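Local atomic coordinates of Non-structural protein 2 (Human rotavirus C, PDB entry 2GU0), a protein that probably takes part in genome replication and packaging as a homooctamer that binds single-stranded RNA, hydrolyses nucleoside triphosphates and helps build viroplasms with NSP5. Residues 163-169 with 183-189; 199-203 with 258-262. All coordinates share one frame; numbering follows the deposited sequence.

Interaction 1: 163-169 with 183-189; sequences YFTITKL and EYKITIN
Tyr163 O accepts a hydrogen bond from Asn189 N at 2.9 Å and opens the antiparallel pairing of strands 164-170 and 182-188, a beta hairpin in the HIT-like C-terminal half. On the face that carries Phe164, Ile166, Ile186 and Ile188, Phe164 brings CD2 to the CG2 methyls of Ile186, at 4.1 Å, and Ile188. Thr165 pairs with Thr187 through two backbone bonds, the one from Thr165 N weak. With OG1 beside its own backbone N (chi1 -66°), it also reaches Asn189 OD1 at 2.7 Å, in the carboxamide plane and on a lone pair. Thr149 OG1 is a second partner of that OD1. Ile166 lays CG2 against Tyr184 CB at 3.9 Å. Thr167 exchanges two backbone bonds with Lys185, 2.9 Å from Thr167 N to Lys185 O and 2.8 Å from Lys185 N to Thr167 O, while its OG1 adds a weak bond to Lys185 O. Lys168 bends at its last two torsions (chi3 -82°, chi4 -61°), which folds NZ back to a weak bond with Tyr184 OH. Leu169 N donates to Glu183 O, and Leu169 CD1 packs on Lys185 CB at 3.7 Å. Lys185 NZ is salt-bridged to Glu147 and Glu153, and Glu183 to Arg224. The face with Thr165, Thr167 and Glu183 thus places Lys185, a predicted ATP-binding residue, beside His222, the predicted catalytic histidine, within a network of charges.

Interaction 2: 199-203 with 258-262; sequences QTAFA and DMAFV
Helix 196-209 meets the loop that leads into helix 264-275 in a buried helix-to-loop contact built on a T-shaped phenylalanine pair and one side-chain-to-backbone hydrogen bond. Both pieces belong to the HIT-like C-terminal half, where the helix packs across the antiparallel sheet and the loop makes a type I beta turn from Met259 to Val262, closed by a bond from Val262 N to Met259 O. Phe202 presents its edge to the face of Phe261, with centroids 4.9 Å apart and planes at 88°. Its CE2 stands over the centre of the Phe261 ring, and CD2 comes within 3.5 Å of Phe261 CD2. CG of Phe202 lies opposite the backbone N (chi1 -178°), carrying the ring off the helix toward the turn, whereas the first torsion of Phe261 holds its ring above its own main chain. The pair does not stand alone: Phe202 also stacks on Phe164, and Phe261 meets Trp223 edge-to-face. One helical turn from Gln199, Ala203 sets its CB 3.7 Å from Phe261 CB, bringing the backbones close. Met259 folds back at chi2 and chi3, crosses the Gln199 side chain at about a right angle and lays SD alongside the Gln199 amide. That amide is gripped at both ends, since NE2 donates to Ile194 O, which should limit rotation of the group. At its other end, Gln199 OE1 receives a hydrogen bond from Ala260 N at 2.7 Å, almost straight at 167°, while Ala260 CB rests 3.8 Å from Gln199 CB.

In the fold
Both interactions are largely buried, but interaction 1 has no exposed residue, whereas interaction 2 has Asp258 and Ala260 exposed at its margin. Interaction 1 joins neighbouring strands through a ladder of backbone bonds; interaction 2 joins a helix to a distant loop with aromatic packing and a single hydrogen bond. The two meet on the face of the sheet that carries Phe164, Ile166, Ile186 and Ile188, where Ile186 CG2 lies 3.5 Å from Phe202 CZ and Phe164 also touches Met259 and Phe261. Strand 182-188 precedes helix 196-209 in the chain, and 258-262 then packs against both. The face of interaction 1 with Glu183 and Lys185 instead looks toward the predicted nucleotide site.

Interaction 1: 163-169 with 183-189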
# COMPACT_ATOMS: atom_id res chain seq x y z
N TYR A 163 -20.95 41.41 -13.29
CA TYR A 163 -19.85 42.23 -13.74
C TYR A 163 -18.50 41.82 -13.22
O TYR A 163 -17.52 41.85 -13.96
CB TYR A 163 -20.09 43.70 -13.40
CG TYR A 163 -21.20 44.33 -14.19
CD1 TYR A 163 -22.45 44.59 -13.60
CD2 TYR A 163 -21.04 44.63 -15.55
CE1 TYR A 163 -23.51 45.12 -14.35
CE2 TYR A 163 -22.09 45.16 -16.30
CZ TYR A 163 -23.32 45.40 -15.69
OH TYR A 163 -24.37 45.89 -16.43
N PHE A 164 -18.43 41.45 -11.94
CA PHE A 164 -17.15 41.08 -11.36
C PHE A 164 -17.02 39.62 -10.99
O PHE A 164 -18.00 38.87 -11.00
CB PHE A 164 -16.88 41.90 -10.10
CG PHE A 164 -17.18 43.35 -10.24
CD1 PHE A 164 -18.47 43.83 -10.06
CD2 PHE A 164 -16.15 44.25 -10.50
CE1 PHE A 164 -18.74 45.18 -10.14
CE2 PHE A 164 -16.41 45.60 -10.58
CZ PHE A 164 -17.72 46.07 -10.40
N THR A 165 -15.79 39.23 -10.66
CA THR A 165 -15.49 37.87 -10.24
C THR A 165 -14.36 37.93 -9.23
O THR A 165 -13.35 38.59 -9.46
CB THR A 165 -15.05 37.00 -11.42
OG1 THR A 165 -16.14 36.84 -12.33
CG2 THR A 165 -14.61 35.64 -10.94
N ILE A 166 -14.52 37.26 -8.09
CA ILE A 166 -13.46 37.24 -7.09
C ILE A 166 -12.83 35.85 -7.08
O ILE A 166 -13.53 34.85 -6.93
CB ILE A 166 -13.99 37.57 -5.68
CG1 ILE A 166 -14.63 38.95 -5.66
CG2 ILE A 166 -12.84 37.57 -4.69
CD1 ILE A 166 -15.11 39.35 -4.29
N THR A 167 -11.52 35.77 -7.25
CA THR A 167 -10.83 34.49 -7.25
C THR A 167 -9.77 34.45 -6.16
O THR A 167 -9.13 35.45 -5.88
CB THR A 167 -10.14 34.25 -8.58
OG1 THR A 167 -9.44 35.43 -8.97
CG2 THR A 167 -11.17 33.88 -9.65
N LYS A 168 -9.59 33.29 -5.54
CA LYS A 168 -8.61 33.17 -4.47
C LYS A 168 -7.18 32.91 -4.93
O LYS A 168 -6.92 31.97 -5.68
CB LYS A 168 -9.04 32.08 -3.48
CG LYS A 168 -7.94 31.61 -2.57
CD LYS A 168 -8.45 30.64 -1.53
CE LYS A 168 -9.08 31.37 -0.36
NZ LYS A 168 -8.07 32.25 0.31
N LEU A 169 -6.26 33.76 -4.48
CA LEU A 169 -4.85 33.64 -4.81
C LEU A 169 -4.18 32.99 -3.61
O LEU A 169 -3.92 33.63 -2.58
CB LEU A 169 -4.24 35.02 -5.09
CG LEU A 169 -4.79 35.62 -6.39
CD1 LEU A 169 -4.28 37.02 -6.63
CD2 LEU A 169 -4.40 34.71 -7.53
N GLU A 183 -4.42 36.63 -0.22
CA GLU A 183 -4.99 37.57 -1.18
C GLU A 183 -6.08 36.97 -2.05
O GLU A 183 -6.23 35.76 -2.14
CB GLU A 183 -3.90 38.10 -2.10
CG GLU A 183 -2.64 38.57 -1.41
CD GLU A 183 -1.58 38.99 -2.40
OE1 GLU A 183 -1.10 38.12 -3.14
OE2 GLU A 183 -1.22 40.18 -2.44
N TYR A 184 -6.84 37.85 -2.70
CA TYR A 184 -7.88 37.47 -3.64
C TYR A 184 -7.75 38.46 -4.79
O TYR A 184 -7.11 39.51 -4.64
CB TYR A 184 -9.28 37.60 -3.04
CG TYR A 184 -9.52 36.73 -1.84
CD1 TYR A 184 -9.00 37.09 -0.60
CD2 TYR A 184 -10.28 35.57 -1.93
CE1 TYR A 184 -9.23 36.30 0.53
CE2 TYR A 184 -10.51 34.78 -0.82
CZ TYR A 184 -9.98 35.16 0.41
OH TYR A 184 -10.19 34.41 1.54
N LYS A 185 -8.35 38.15 -5.93
CA LYS A 185 -8.28 39.06 -7.06
C LYS A 185 -9.65 39.35 -7.68
O LYS A 185 -10.44 38.43 -7.92
CB LYS A 185 -7.34 38.50 -8.13
CG LYS A 185 -7.06 39.49 -9.26
CD LYS A 185 -6.15 38.93 -10.35
CE LYS A 185 -4.72 38.78 -9.88
NZ LYS A 185 -3.84 38.36 -11.00
N ILE A 186 -9.91 40.63 -7.92
CA ILE A 186 -11.16 41.08 -8.52
C ILE A 186 -10.87 41.42 -9.98
O ILE A 186 -9.97 42.20 -10.26
CB ILE A 186 -11.64 42.37 -7.86
CG1 ILE A 186 -11.72 42.18 -6.35
CG2 ILE A 186 -12.98 42.77 -8.42
CD1 ILE A 186 -12.03 43.48 -5.63
N THR A 187 -11.61 40.85 -10.91
CA THR A 187 -11.38 41.15 -12.32
C THR A 187 -12.73 41.37 -12.96
O THR A 187 -13.68 40.70 -12.60
CB THR A 187 -10.67 39.99 -13.06
OG1 THR A 187 -11.50 38.83 -13.05
CG2 THR A 187 -9.36 39.65 -12.39
N ILE A 188 -12.83 42.31 -13.90
CA ILE A 188 -14.11 42.55 -14.58
C ILE A 188 -14.30 41.47 -15.65
O ILE A 188 -13.33 40.99 -16.24
CB ILE A 188 -14.16 43.94 -15.25
CG1 ILE A 188 -12.92 44.15 -16.13
CG2 ILE A 188 -14.29 45.02 -14.20
CD1 ILE A 188 -12.77 45.55 -16.68
N ASN A 189 -15.54 41.10 -15.90
CA ASN A 189 -15.79 40.06 -16.89
C ASN A 189 -15.77 40.60 -18.32
O ASN A 189 -15.62 39.84 -19.27
CB ASN A 189 -17.13 39.37 -16.61
CG ASN A 189 -17.26 38.92 -15.17
OD1 ASN A 189 -16.32 38.41 -14.58
ND2 ASN A 189 -18.44 39.12 -14.58

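Interaction 2: 199-203 with 258-262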
# COMPACT_ATOMS: atom_id res chain seq x y z
N GLN A 199 -21.49 48.84 -9.02
CA GLN A 199 -20.23 49.18 -8.41
C GLN A 199 -20.43 49.23 -6.89
O GLN A 199 -19.71 48.58 -6.13
CB GLN A 199 -19.75 50.54 -8.89
CG GLN A 199 -19.32 50.56 -10.33
CD GLN A 199 -18.27 51.62 -10.57
OE1 GLN A 199 -17.38 51.84 -9.73
NE2 GLN A 199 -18.33 52.26 -11.73
N THR A 200 -21.42 50.00 -6.47
CA THR A 200 -21.74 50.18 -5.06
C THR A 200 -22.20 48.89 -4.38
O THR A 200 -21.84 48.61 -3.24
CB THR A 200 -22.81 51.27 -4.86
OG1 THR A 200 -22.27 52.53 -5.26
CG2 THR A 200 -23.22 51.35 -3.39
N ALA A 201 -23.01 48.10 -5.08
CA ALA A 201 -23.46 46.86 -4.48
C ALA A 201 -22.23 46.00 -4.15
O ALA A 201 -22.09 45.48 -3.04
CB ALA A 201 -24.38 46.13 -5.44
N PHE A 202 -21.35 45.87 -5.13
CA PHE A 202 -20.13 45.10 -4.98
C PHE A 202 -19.27 45.66 -3.83
O PHE A 202 -18.73 44.91 -3.01
CB PHE A 202 -19.37 45.13 -6.31
CG PHE A 202 -18.11 44.32 -6.32
CD1 PHE A 202 -18.15 42.93 -6.24
CD2 PHE A 202 -16.87 44.96 -6.39
CE1 PHE A 202 -16.98 42.19 -6.23
CE2 PHE A 202 -15.70 44.22 -6.38
CZ PHE A 202 -15.75 42.83 -6.30
N ALA A 203 -19.17 46.99 -3.78
CA ALA A 203 -18.39 47.69 -2.76
C ALA A 203 -18.88 47.27 -1.38
O ALA A 203 -18.09 47.02 -0.47
CB ALA A 203 -18.56 49.20 -2.93
N ASP A 258 -11.19 53.96 -11.37
CA ASP A 258 -12.01 54.83 -10.54
C ASP A 258 -13.29 54.09 -10.15
O ASP A 258 -14.41 54.58 -10.33
CB ASP A 258 -12.34 56.11 -11.30
CG ASP A 258 -12.68 57.26 -10.38
OD1 ASP A 258 -11.95 57.44 -9.38
OD2 ASP A 258 -13.66 57.98 -10.65
N MET A 259 -13.09 52.89 -9.60
CA MET A 259 -14.20 52.05 -9.18
C MET A 259 -14.59 52.33 -7.74
O MET A 259 -13.75 52.41 -6.85
CB MET A 259 -13.81 50.58 -9.33
CG MET A 259 -13.66 50.12 -10.77
SD MET A 259 -15.21 50.21 -11.69
CE MET A 259 -15.98 48.75 -11.22
N ALA A 260 -15.89 52.45 -7.53
CA ALA A 260 -16.45 52.75 -6.22
C ALA A 260 -15.94 51.90 -5.05
O ALA A 260 -15.95 52.36 -3.92
CB ALA A 260 -17.96 52.65 -6.29
N PHE A 261 -15.51 50.68 -5.33
CA PHE A 261 -15.07 49.78 -4.28
C PHE A 261 -13.60 49.87 -3.90
O PHE A 261 -13.18 49.24 -2.93
CB PHE A 261 -15.42 48.33 -4.66
CG PHE A 261 -14.69 47.83 -5.87
CD1 PHE A 261 -13.43 47.27 -5.76
CD2 PHE A 261 -15.27 47.96 -7.14
CE1 PHE A 261 -12.74 46.85 -6.88
CE2 PHE A 261 -14.59 47.53 -8.28
CZ PHE A 261 -13.32 46.98 -8.15
N VAL A 262 -12.82 50.64 -4.64
CA VAL A 262 -11.40 50.76 -4.32
C VAL A 262 -11.23 51.47 -2.99
O VAL A 262 -11.86 52.49 -2.73
CB VAL A 262 -10.64 51.53 -5.40
CG1 VAL A 262 -9.21 51.76 -4.96
CG2 VAL A 262 -10.67 50.73 -6.69